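Local coordinates for protein succinate-semialdehyde dehydrogenase (Synechococcus sp., PDB 4ITA) that probably oxidises succinic semialdehyde to succinate with an NADP-type cofactor, as an aldehyde dehydrogenase that binds NADPH in a Rossmann-fold domain, at residues A[136-139]-A[140-143]; A[315-318]-A[319-323]; A[401-404]-A[405-409]. All blocks are in the same frame, centred on the assembly; numbering follows the deposited sequence.

Contact 1 of 3, residues A[136-139]-A[140-143]; sequences FWQV and FRFA. With NDP (NADPH dihydro-nicotinamide-adenine-dinucleotide phosphate), chain C; EDO (1,2-ethanediol), chain R.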
loop_
_atom_site.group_PDB
_atom_site.type_symbol
_atom_site.label_atom_id
_atom_site.label_comp_id
_atom_site.label_asym_id
_atom_site.label_seq_id
_atom_site.Cartn_x
_atom_site.Cartn_y
_atom_site.Cartn_z
ATOM N N PHE A 136 -23.936 4.878 1.905
ATOM C CA PHE A 136 -24.037 4.081 0.680
ATOM C C PHE A 136 -22.817 4.290 -0.211
ATOM O O PHE A 136 -22.156 3.327 -0.608
ATOM C CB PHE A 136 -25.309 4.436 -0.108
ATOM C CG PHE A 136 -26.524 3.630 0.281
ATOM C CD1 PHE A 136 -26.993 3.638 1.589
ATOM C CD2 PHE A 136 -27.217 2.893 -0.670
ATOM C CE1 PHE A 136 -28.123 2.909 1.943
ATOM C CE2 PHE A 136 -28.347 2.164 -0.325
ATOM C CZ PHE A 136 -28.796 2.169 0.984
ATOM N N TRP A 137 -22.517 5.547 -0.525
ATOM C CA TRP A 137 -21.459 5.867 -1.476
ATOM C C TRP A 137 -20.103 5.287 -1.096
ATOM O O TRP A 137 -19.430 4.710 -1.935
ATOM C CB TRP A 137 -21.372 7.389 -1.696
ATOM C CG TRP A 137 -20.057 7.874 -2.239
ATOM C CD1 TRP A 137 -19.130 8.629 -1.578
ATOM C CD2 TRP A 137 -19.528 7.638 -3.545
ATOM N NE1 TRP A 137 -18.054 8.873 -2.395
ATOM C CE2 TRP A 137 -18.273 8.276 -3.611
ATOM C CE3 TRP A 137 -19.994 6.952 -4.673
ATOM C CZ2 TRP A 137 -17.477 8.246 -4.758
ATOM C CZ3 TRP A 137 -19.201 6.921 -5.811
ATOM C CH2 TRP A 137 -17.956 7.559 -5.841
ATOM N N GLN A 138 -19.688 5.420 0.158
ATOM C CA GLN A 138 -18.361 4.913 0.504
ATOM C C GLN A 138 -18.296 3.397 0.391
ATOM O O GLN A 138 -17.245 2.833 0.065
ATOM C CB GLN A 138 -17.946 5.338 1.906
ATOM C CG GLN A 138 -18.129 6.809 2.218
ATOM C CD GLN A 138 -16.983 7.641 1.725
ATOM O OE1 GLN A 138 -16.040 7.114 1.146
ATOM N NE2 GLN A 138 -17.038 8.948 1.961
ATOM N N VAL A 139 -19.410 2.730 0.665
ATOM C CA VAL A 139 -19.463 1.284 0.511
ATOM C C VAL A 139 -19.336 0.891 -0.961
ATOM O O VAL A 139 -18.506 0.050 -1.312
ATOM C CB VAL A 139 -20.739 0.680 1.128
ATOM C CG1 VAL A 139 -20.801 -0.816 0.852
ATOM C CG2 VAL A 139 -20.788 0.951 2.639
ATOM N N PHE A 140 -20.131 1.503 -1.833
ATOM C CA PHE A 140 -20.046 1.168 -3.246
ATOM C C PHE A 140 -18.726 1.588 -3.877
ATOM O O PHE A 140 -18.240 0.919 -4.790
ATOM C CB PHE A 140 -21.267 1.685 -4.007
ATOM C CG PHE A 140 -22.500 0.867 -3.747
ATOM C CD1 PHE A 140 -22.673 -0.361 -4.373
ATOM C CD2 PHE A 140 -23.462 1.296 -2.845
ATOM C CE1 PHE A 140 -23.794 -1.138 -4.123
ATOM C CE2 PHE A 140 -24.585 0.527 -2.586
ATOM C CZ PHE A 140 -24.755 -0.694 -3.235
ATOM N N ARG A 141 -18.118 2.651 -3.359
ATOM C CA ARG A 141 -16.797 3.081 -3.803
ATOM C C ARG A 141 -15.764 1.950 -3.702
ATOM O O ARG A 141 -14.956 1.764 -4.619
ATOM C CB ARG A 141 -16.334 4.309 -3.005
ATOM C CG ARG A 141 -14.966 4.828 -3.401
ATOM C CD ARG A 141 -14.620 6.120 -2.664
ATOM N NE ARG A 141 -14.295 5.895 -1.261
ATOM C CZ ARG A 141 -13.777 6.821 -0.458
ATOM N NH1 ARG A 141 -13.546 8.045 -0.915
ATOM N NH2 ARG A 141 -13.508 6.531 0.810
ATOM N N PHE A 142 -15.771 1.202 -2.598
ATOM C CA PHE A 142 -14.835 0.084 -2.497
ATOM C C PHE A 142 -15.433 -1.199 -3.081
ATOM O O PHE A 142 -14.712 -2.020 -3.651
ATOM C CB PHE A 142 -14.341 -0.144 -1.051
ATOM C CG PHE A 142 -15.197 -1.090 -0.272
ATOM C CD1 PHE A 142 -15.009 -2.462 -0.365
ATOM C CD2 PHE A 142 -16.212 -0.611 0.535
ATOM C CE1 PHE A 142 -15.827 -3.339 0.327
ATOM C CE2 PHE A 142 -17.034 -1.478 1.235
ATOM C CZ PHE A 142 -16.849 -2.844 1.121
ATOM N N ALA A 143 -16.742 -1.384 -2.938
ATOM C CA ALA A 143 -17.341 -2.673 -3.287
ATOM C C ALA A 143 -17.403 -2.929 -4.786
ATOM O O ALA A 143 -17.154 -4.045 -5.236
ATOM C CB ALA A 143 -18.727 -2.831 -2.664
HETATM P PA NDP C . -14.810 6.730 13.213
HETATM O O1A NDP C . -13.368 6.506 12.862
HETATM O O2A NDP C . -15.209 6.926 14.650
HETATM O O5B NDP C . -15.662 5.496 12.653
HETATM C C5B NDP C . -15.512 5.012 11.313
HETATM C C4B NDP C . -15.628 3.490 11.272
HETATM O O4B NDP C . -14.532 2.924 11.995
HETATM C C3B NDP C . -16.880 2.957 11.958
HETATM O O3B NDP C . -17.278 1.742 11.309
HETATM C C2B NDP C . -16.386 2.639 13.357
HETATM O O2B NDP C . -17.159 1.651 14.024
HETATM C C1B NDP C . -15.035 2.069 13.024
HETATM N N9A NDP C . -14.047 2.121 14.111
HETATM C C8A NDP C . -13.854 3.094 15.025
HETATM N N7A NDP C . -12.813 2.776 15.831
HETATM C C5A NDP C . -12.322 1.599 15.411
HETATM C C6A NDP C . -11.236 0.686 15.803
HETATM N N6A NDP C . -10.436 0.999 16.841
HETATM N N1A NDP C . -11.085 -0.445 15.089
HETATM C C2A NDP C . -11.872 -0.761 14.052
HETATM N N3A NDP C . -12.885 0.016 13.640
HETATM C C4A NDP C . -13.138 1.178 14.276
HETATM O O3 NDP C . -15.242 7.977 12.264
HETATM P PN NDP C . -16.282 9.212 12.445
HETATM O O1N NDP C . -16.224 9.792 13.841
HETATM O O2N NDP C . -17.593 8.780 11.849
HETATM O O5D NDP C . -15.622 10.297 11.455
HETATM C C5D NDP C . -15.578 10.062 10.054
HETATM C C4D NDP C . -14.175 10.323 9.537
HETATM O O4D NDP C . -14.013 9.716 8.246
HETATM C C3D NDP C . -13.877 11.797 9.344
HETATM O O3D NDP C . -12.556 12.099 9.808
HETATM C C2D NDP C . -14.020 11.942 7.842
HETATM O O2D NDP C . -13.310 13.091 7.377
HETATM C C1D NDP C . -13.406 10.647 7.348
HETATM N N1N NDP C . -13.805 10.399 5.955
HETATM C C2N NDP C . -12.888 10.039 5.041
HETATM C C3N NDP C . -13.136 10.254 3.686
HETATM C C7N NDP C . -12.151 9.837 2.634
HETATM O O7N NDP C . -12.574 9.244 1.644
HETATM N N7N NDP C . -10.860 10.118 2.788
HETATM C C4N NDP C . -14.406 10.930 3.227
HETATM C C5N NDP C . -15.435 10.788 4.249
HETATM C C6N NDP C . -15.092 10.529 5.573
HETATM P P2B NDP C . -18.244 2.043 15.143
HETATM O O1X NDP C . -18.767 0.698 15.556
HETATM O O2X NDP C . -17.494 2.749 16.248
HETATM O O3X NDP C . -19.294 2.899 14.501
HETATM C C1 EDO R . -17.518 12.486 -0.569
HETATM O O1 EDO R . -17.406 12.523 -1.994
HETATM C C2 EDO R . -16.244 11.887 0.014
HETATM O O2 EDO R . -16.112 10.522 -0.410
HETATM O O HOH W 1 -14.770 9.422 -2.682
HETATM O O HOH W 2 -14.596 3.641 0.379
#
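Arg-141 reaches back one helical turn alongside Gln-138 and delivers its guanidinium to the nicotinamide end of NADPH. Both NH1 and NH2 of Arg-141 donate to the carboxamide oxygen O7N of the cofactor, each at 3.0 Å, and this oxygen lies in the guanidinium plane, so one acceptor is held in a two-pronged fork. The chain is extended through chi2 and bends only at chi3 (73°), which turns the planar head toward the nicotinamide. At NE, Arg-141 donates 2.8 Å to water 2, which donates to the backbone O of Gln-138 and fixes the middle of the side chain to its own helix. The Gln-138 amide stands steeply over one face of the guanidinium, planes 76° apart; its oxygen sits too close for details to be trusted, and no hydrogen bond joins the two groups. NE2 of Gln-138 comes within 3.3 Å of C5N of the nicotinamide ring. Water 1 accepts from NH1 of Arg-141 at 2.6 Å and meets O2 of a 1,2-ethanediol, probably from the crystallisation liquor; NE1 of Trp-137 also donates to this O2, at 3.2 Å.

The contact lies in the first turns of helix 137-149, the crossover helix of a beta-alpha-beta unit between strands 115-129 and 152-156 in the Rossmann-type cofactor domain. Over one face of the Trp-137 indole sits CB of Arg-141. Away from the cofactor, the side chains of Phe-136 and Phe-140 run side by side, CD2 of Phe-136 4.0 Å from CE2 of Phe-140, with helix 79-103 against both; Val-139 and Phe-142 both pack on Phe-182.

Contact 2 of 3, residues A[315-318]-A[319-323]; sequences ISRQ and VDQAV. With EDO (1,2-ethanediol), chain I.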
loop_
_atom_site.group_PDB
_atom_site.type_symbol
_atom_site.label_atom_id
_atom_site.label_comp_id
_atom_site.label_asym_id
_atom_site.label_seq_id
_atom_site.Cartn_x
_atom_site.Cartn_y
_atom_site.Cartn_z
ATOM N N ILE A 315 -18.119 19.159 18.467
ATOM C CA ILE A 315 -18.016 20.462 17.807
ATOM C C ILE A 315 -18.350 21.604 18.772
ATOM O O ILE A 315 -17.729 22.669 18.719
ATOM C CB ILE A 315 -18.869 20.563 16.505
ATOM C CG1 ILE A 315 -18.562 21.870 15.754
ATOM C CG2 ILE A 315 -20.366 20.466 16.802
ATOM C CD1 ILE A 315 -17.162 21.952 15.150
ATOM N N SER A 316 -19.306 21.377 19.667
ATOM C CA SER A 316 -19.684 22.408 20.626
ATOM C C SER A 316 -18.493 22.762 21.504
ATOM O O SER A 316 -18.227 23.941 21.758
ATOM C CB SER A 316 -20.866 21.949 21.487
ATOM O OG SER A 316 -22.029 21.754 20.700
ATOM N N ARG A 317 -17.772 21.737 21.952
ATOM C CA ARG A 317 -16.583 21.939 22.773
ATOM C C ARG A 317 -15.461 22.616 21.985
ATOM O O ARG A 317 -14.833 23.558 22.477
ATOM C CB ARG A 317 -16.091 20.613 23.363
ATOM C CG ARG A 317 -14.867 20.786 24.261
ATOM C CD ARG A 317 -14.176 19.460 24.587
ATOM N NE ARG A 317 -13.912 18.651 23.395
ATOM C CZ ARG A 317 -12.963 18.910 22.500
ATOM N NH1 ARG A 317 -12.177 19.969 22.639
ATOM N NH2 ARG A 317 -12.812 18.113 21.447
ATOM N N GLN A 318 -15.203 22.143 20.765
ATOM C CA GLN A 318 -14.152 22.731 19.937
ATOM C C GLN A 318 -14.384 24.225 19.738
ATOM O O GLN A 318 -13.467 25.041 19.888
ATOM C CB GLN A 318 -14.079 22.054 18.569
ATOM C CG GLN A 318 -13.535 20.640 18.574
ATOM C CD GLN A 318 -13.652 20.003 17.208
ATOM O OE1 GLN A 318 -14.750 19.852 16.679
ATOM N NE2 GLN A 318 -12.519 19.640 16.618
ATOM N N VAL A 319 -15.616 24.583 19.400
ATOM C CA VAL A 319 -15.958 25.982 19.200
ATOM C C VAL A 319 -15.858 26.769 20.507
ATOM O O VAL A 319 -15.251 27.841 20.540
ATOM C CB VAL A 319 -17.348 26.133 18.569
ATOM C CG1 VAL A 319 -17.757 27.603 18.519
ATOM C CG2 VAL A 319 -17.340 25.538 17.165
ATOM N N ASP A 320 -16.422 26.226 21.581
ATOM C CA ASP A 320 -16.359 26.892 22.884
ATOM C C ASP A 320 -14.928 27.183 23.324
ATOM O O ASP A 320 -14.628 28.288 23.792
ATOM C CB ASP A 320 -17.070 26.067 23.961
ATOM C CG ASP A 320 -18.582 26.104 23.842
ATOM O OD1 ASP A 320 -19.117 26.867 23.009
ATOM O OD2 ASP A 320 -19.240 25.365 24.606
ATOM N N GLN A 321 -14.040 26.204 23.181
ATOM C CA GLN A 321 -12.651 26.405 23.592
ATOM C C GLN A 321 -11.919 27.412 22.700
ATOM O O GLN A 321 -11.100 28.198 23.184
ATOM C CB GLN A 321 -11.899 25.070 23.724
ATOM C CG GLN A 321 -12.429 24.225 24.891
ATOM C CD GLN A 321 -11.590 22.993 25.196
ATOM O OE1 GLN A 321 -11.792 21.931 24.612
ATOM N NE2 GLN A 321 -10.660 23.127 26.137
ATOM N N ALA A 322 -12.230 27.421 21.407
ATOM C CA ALA A 322 -11.624 28.390 20.492
ATOM C C ALA A 322 -12.046 29.804 20.857
ATOM O O ALA A 322 -11.223 30.725 20.878
ATOM C CB ALA A 322 -11.997 28.083 19.050
ATOM N N VAL A 323 -13.332 29.970 21.141
ATOM C CA VAL A 323 -13.863 31.269 21.534
ATOM C C VAL A 323 -13.279 31.731 22.871
ATOM O O VAL A 323 -12.921 32.903 23.029
ATOM C CB VAL A 323 -15.397 31.251 21.563
ATOM C CG1 VAL A 323 -15.947 32.547 22.153
ATOM C CG2 VAL A 323 -15.936 31.053 20.160
HETATM C C1 EDO I . -15.297 16.236 15.793
HETATM O O1 EDO I . -14.302 16.221 14.751
HETATM C C2 EDO I . -16.418 17.203 15.418
HETATM O O2 EDO I . -15.846 18.318 14.734
#
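Val-319, which packs back on Ile-315, has with Arg-317 and Gln-318 the most surface buried by this contact. Val-319 and Ile-315 lie side by side and point the same way, with CG2 of Val-319 4.1 Å from CG1 of Ile-315. At the backbone, the amide N of Val-319 donates to O of Ile-315 in a nearly straight bond of 2.9 Å. Both side chains also touch Val-366, so this flank of the helix faces strand 366-372.

Arg-317 crosses Gln-321 on the exposed flank. Its NH1 donates to OE1 of Gln-321 over 2.8 Å, and the oxygen lies within 4° of the guanidinium plane although the amide plane stands 85° to it. The bend at chi3 together with chi4 of 74° curls the arginine head back toward its own CG, which is itself 3.3 Å from OE1 of Gln-321; the oxygen is thus approached by both the stem and the head of the arginine.

Gln-318 has an extended chain beyond CG. Its OE1 accepts from O2 of a 1,2-ethanediol, probably from the crystallisation liquor, at 2.7 Å, while its NE2 donates to the carboxylate of Glu-360.

Regular i to i+4 bonds mark an alpha-helix; Ile-315 and Val-319 toward strand 366-372, with Arg-317 and Gln-321 outward, make it amphipathic, as expected of a helix packed on the sheet of the probable catalytic domain of an aldehyde dehydrogenase.

Contact 3 of 3, residues A[401-404]-A[405-409]; sequences QQRF and IQELD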
loop_
_atom_site.group_PDB
_atom_site.type_symbol
_atom_site.label_atom_id
_atom_site.label_comp_id
_atom_site.label_asym_id
_atom_site.label_seq_id
_atom_site.Cartn_x
_atom_site.Cartn_y
_atom_site.Cartn_z
ATOM N N GLN A 401 -2.225 29.624 -10.531
ATOM C CA GLN A 401 -2.857 28.309 -10.661
ATOM C C GLN A 401 -1.819 27.198 -10.602
ATOM O O GLN A 401 -1.992 26.212 -9.883
ATOM C CB GLN A 401 -3.651 28.206 -11.965
ATOM C CG GLN A 401 -4.831 29.148 -12.042
ATOM C CD GLN A 401 -5.521 29.108 -13.387
ATOM O OE1 GLN A 401 -4.925 28.707 -14.394
ATOM N NE2 GLN A 401 -6.775 29.544 -13.420
ATOM N N GLN A 402 -0.731 27.367 -11.345
ATOM C CA GLN A 402 0.310 26.345 -11.375
ATOM C C GLN A 402 1.014 26.188 -10.033
ATOM O O GLN A 402 1.302 25.068 -9.608
ATOM C CB GLN A 402 1.301 26.607 -12.509
ATOM C CG GLN A 402 0.698 26.367 -13.897
ATOM C CD GLN A 402 0.069 24.979 -14.042
ATOM O OE1 GLN A 402 0.713 23.965 -13.776
ATOM N NE2 GLN A 402 -1.194 24.936 -14.466
ATOM N N ARG A 403 1.278 27.292 -9.345
ATOM C CA ARG A 403 1.895 27.193 -8.027
ATOM C C ARG A 403 0.980 26.496 -7.021
ATOM O O ARG A 403 1.450 25.676 -6.229
ATOM C CB ARG A 403 2.349 28.559 -7.510
ATOM C CG ARG A 403 3.616 29.070 -8.190
ATOM C CD ARG A 403 4.332 30.113 -7.338
ATOM N NE ARG A 403 4.731 29.587 -6.033
ATOM C CZ ARG A 403 5.024 30.342 -4.977
ATOM N NH1 ARG A 403 4.954 31.664 -5.065
ATOM N NH2 ARG A 403 5.374 29.779 -3.829
ATOM N N PHE A 404 -0.315 26.807 -7.052
ATOM C CA PHE A 404 -1.265 26.126 -6.177
ATOM C C PHE A 404 -1.305 24.623 -6.481
ATOM O O PHE A 404 -1.239 23.797 -5.563
ATOM C CB PHE A 404 -2.669 26.725 -6.325
ATOM C CG PHE A 404 -2.882 28.014 -5.565
ATOM C CD1 PHE A 404 -2.595 28.105 -4.206
ATOM C CD2 PHE A 404 -3.408 29.134 -6.206
ATOM C CE1 PHE A 404 -2.815 29.296 -3.507
ATOM C CE2 PHE A 404 -3.632 30.317 -5.511
ATOM C CZ PHE A 404 -3.334 30.398 -4.161
ATOM N N ILE A 405 -1.418 24.272 -7.762
ATOM C CA ILE A 405 -1.423 22.866 -8.172
ATOM C C ILE A 405 -0.168 22.144 -7.690
ATOM O O ILE A 405 -0.241 21.041 -7.149
ATOM C CB ILE A 405 -1.550 22.738 -9.706
ATOM C CG1 ILE A 405 -2.951 23.151 -10.151
ATOM C CG2 ILE A 405 -1.238 21.314 -10.162
ATOM C CD1 ILE A 405 -3.086 23.377 -11.644
ATOM N N GLN A 406 0.985 22.773 -7.869
ATOM C CA GLN A 406 2.248 22.128 -7.555
ATOM C C GLN A 406 2.529 22.054 -6.059
ATOM O O GLN A 406 3.071 21.061 -5.569
ATOM C CB GLN A 406 3.398 22.849 -8.272
ATOM C CG GLN A 406 3.368 22.676 -9.783
ATOM C CD GLN A 406 3.611 21.243 -10.211
ATOM O OE1 GLN A 406 4.509 20.578 -9.696
ATOM N NE2 GLN A 406 2.805 20.755 -11.152
ATOM N N GLU A 407 2.154 23.096 -5.327
ATOM C CA GLU A 407 2.660 23.272 -3.971
ATOM C C GLU A 407 1.684 23.010 -2.831
ATOM O O GLU A 407 2.112 22.904 -1.684
ATOM C CB GLU A 407 3.291 24.659 -3.817
ATOM C CG GLU A 407 4.445 24.907 -4.773
ATOM C CD GLU A 407 4.973 26.327 -4.707
ATOM O OE1 GLU A 407 4.979 26.912 -3.604
ATOM O OE2 GLU A 407 5.378 26.847 -5.769
ATOM N N LEU A 408 0.387 22.910 -3.119
ATOM C CA LEU A 408 -0.554 22.519 -2.072
ATOM C C LEU A 408 -0.348 21.041 -1.751
ATOM O O LEU A 408 -0.367 20.192 -2.649
ATOM C CB LEU A 408 -1.998 22.806 -2.489
ATOM C CG LEU A 408 -2.330 24.298 -2.567
ATOM C CD1 LEU A 408 -3.648 24.550 -3.296
ATOM C CD2 LEU A 408 -2.354 24.906 -1.172
ATOM N N ASP A 409 -0.127 20.752 -0.471
ATOM C CA ASP A 409 0.205 19.406 -0.014
ATOM C C ASP A 409 -1.065 18.608 0.250
ATOM O O ASP A 409 -1.511 18.476 1.396
ATOM C CB ASP A 409 1.056 19.462 1.264
ATOM C CG ASP A 409 2.506 19.844 1.003
ATOM O OD1 ASP A 409 2.973 19.709 -0.143
ATOM O OD2 ASP A 409 3.183 20.260 1.971
HETATM O O HOH W 3 0.605 21.350 -13.241
#
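Ile-405 leans back over the preceding turn, its CD1 lying 3.7 Å from NE2 of Gln-402 as the two side chains run the same way. Its backbone N donates to O of Gln-401 in a nearly straight 2.9 Å bond. With CG1 anti to the carbonyl carbon (chi1 -70°), the isoleucine chain is laid back along this carbonyl, CG1 of Ile-405 standing 3.2 Å from the same O of Gln-401.

Gln-406 is more exposed and is tied to Gln-402 in two ways. Its amide N binds O of Gln-402, and water 3 spans the side chains, donating to OE1 of Gln-402 at 2.7 Å and accepting from NE2 of Gln-406.

Glu-407 takes the side-on grip of Arg-403. In this salt bridge NE of Arg-403 donates to OE2 of Glu-407 at 2.8 Å and NH2 of Arg-403 to OE1 of Glu-407 at 2.9 Å, both bonds close to straight. OE1 uses its syn lone pair, whereas NE meets OE2 on the syn side but 34° out of the carboxylate plane, in keeping with planes twisted 35° apart. Asp-376 also pairs with NH2, which probably helps to hold the guanidinium charged and turned this way.

Helix 398-407 is the crossover between the adjacent parallel strands 390-394 and 412-415 of the seven-stranded sheet, a beta-alpha-beta unit at its edge in this chain.

Leu-408 is the first residue to leave helical backbone angles, yet its N still donates to O of Phe-404. CD1 of Leu-408 rests 3.8 Å from CD1 of Phe-404, both side chains lying against the two strands; the Phe-404 ring also meets Phe-240 edge-to-face. Lys-451 of the second subunit donates from NZ to the carbonyl oxygens of Ile-405 and Leu-408, so the end of this helix lies at the dimer interface.

In the fold
From the N terminus, the chain reaches contact 1 first, where helix 137-149 leaves strand 115-129 and begins the crossover to strand 152-156 beside the nicotinamide. Contact 2 follows on helix 309-325, and contact 3 comes last, on the crossover between strands 390-394 and 412-415. Each is a local turn of one helix that closes no long loop; the three run in series, and none nests in or crosses another. Strand 366-372, beside contact 2, and the strands flanking contact 3 share the seven-stranded sheet, whereas the strands flanking contact 1 belong to the other large, mixed sheet. The contact centres lie about 30 to 32 Å apart and none of the three touches another.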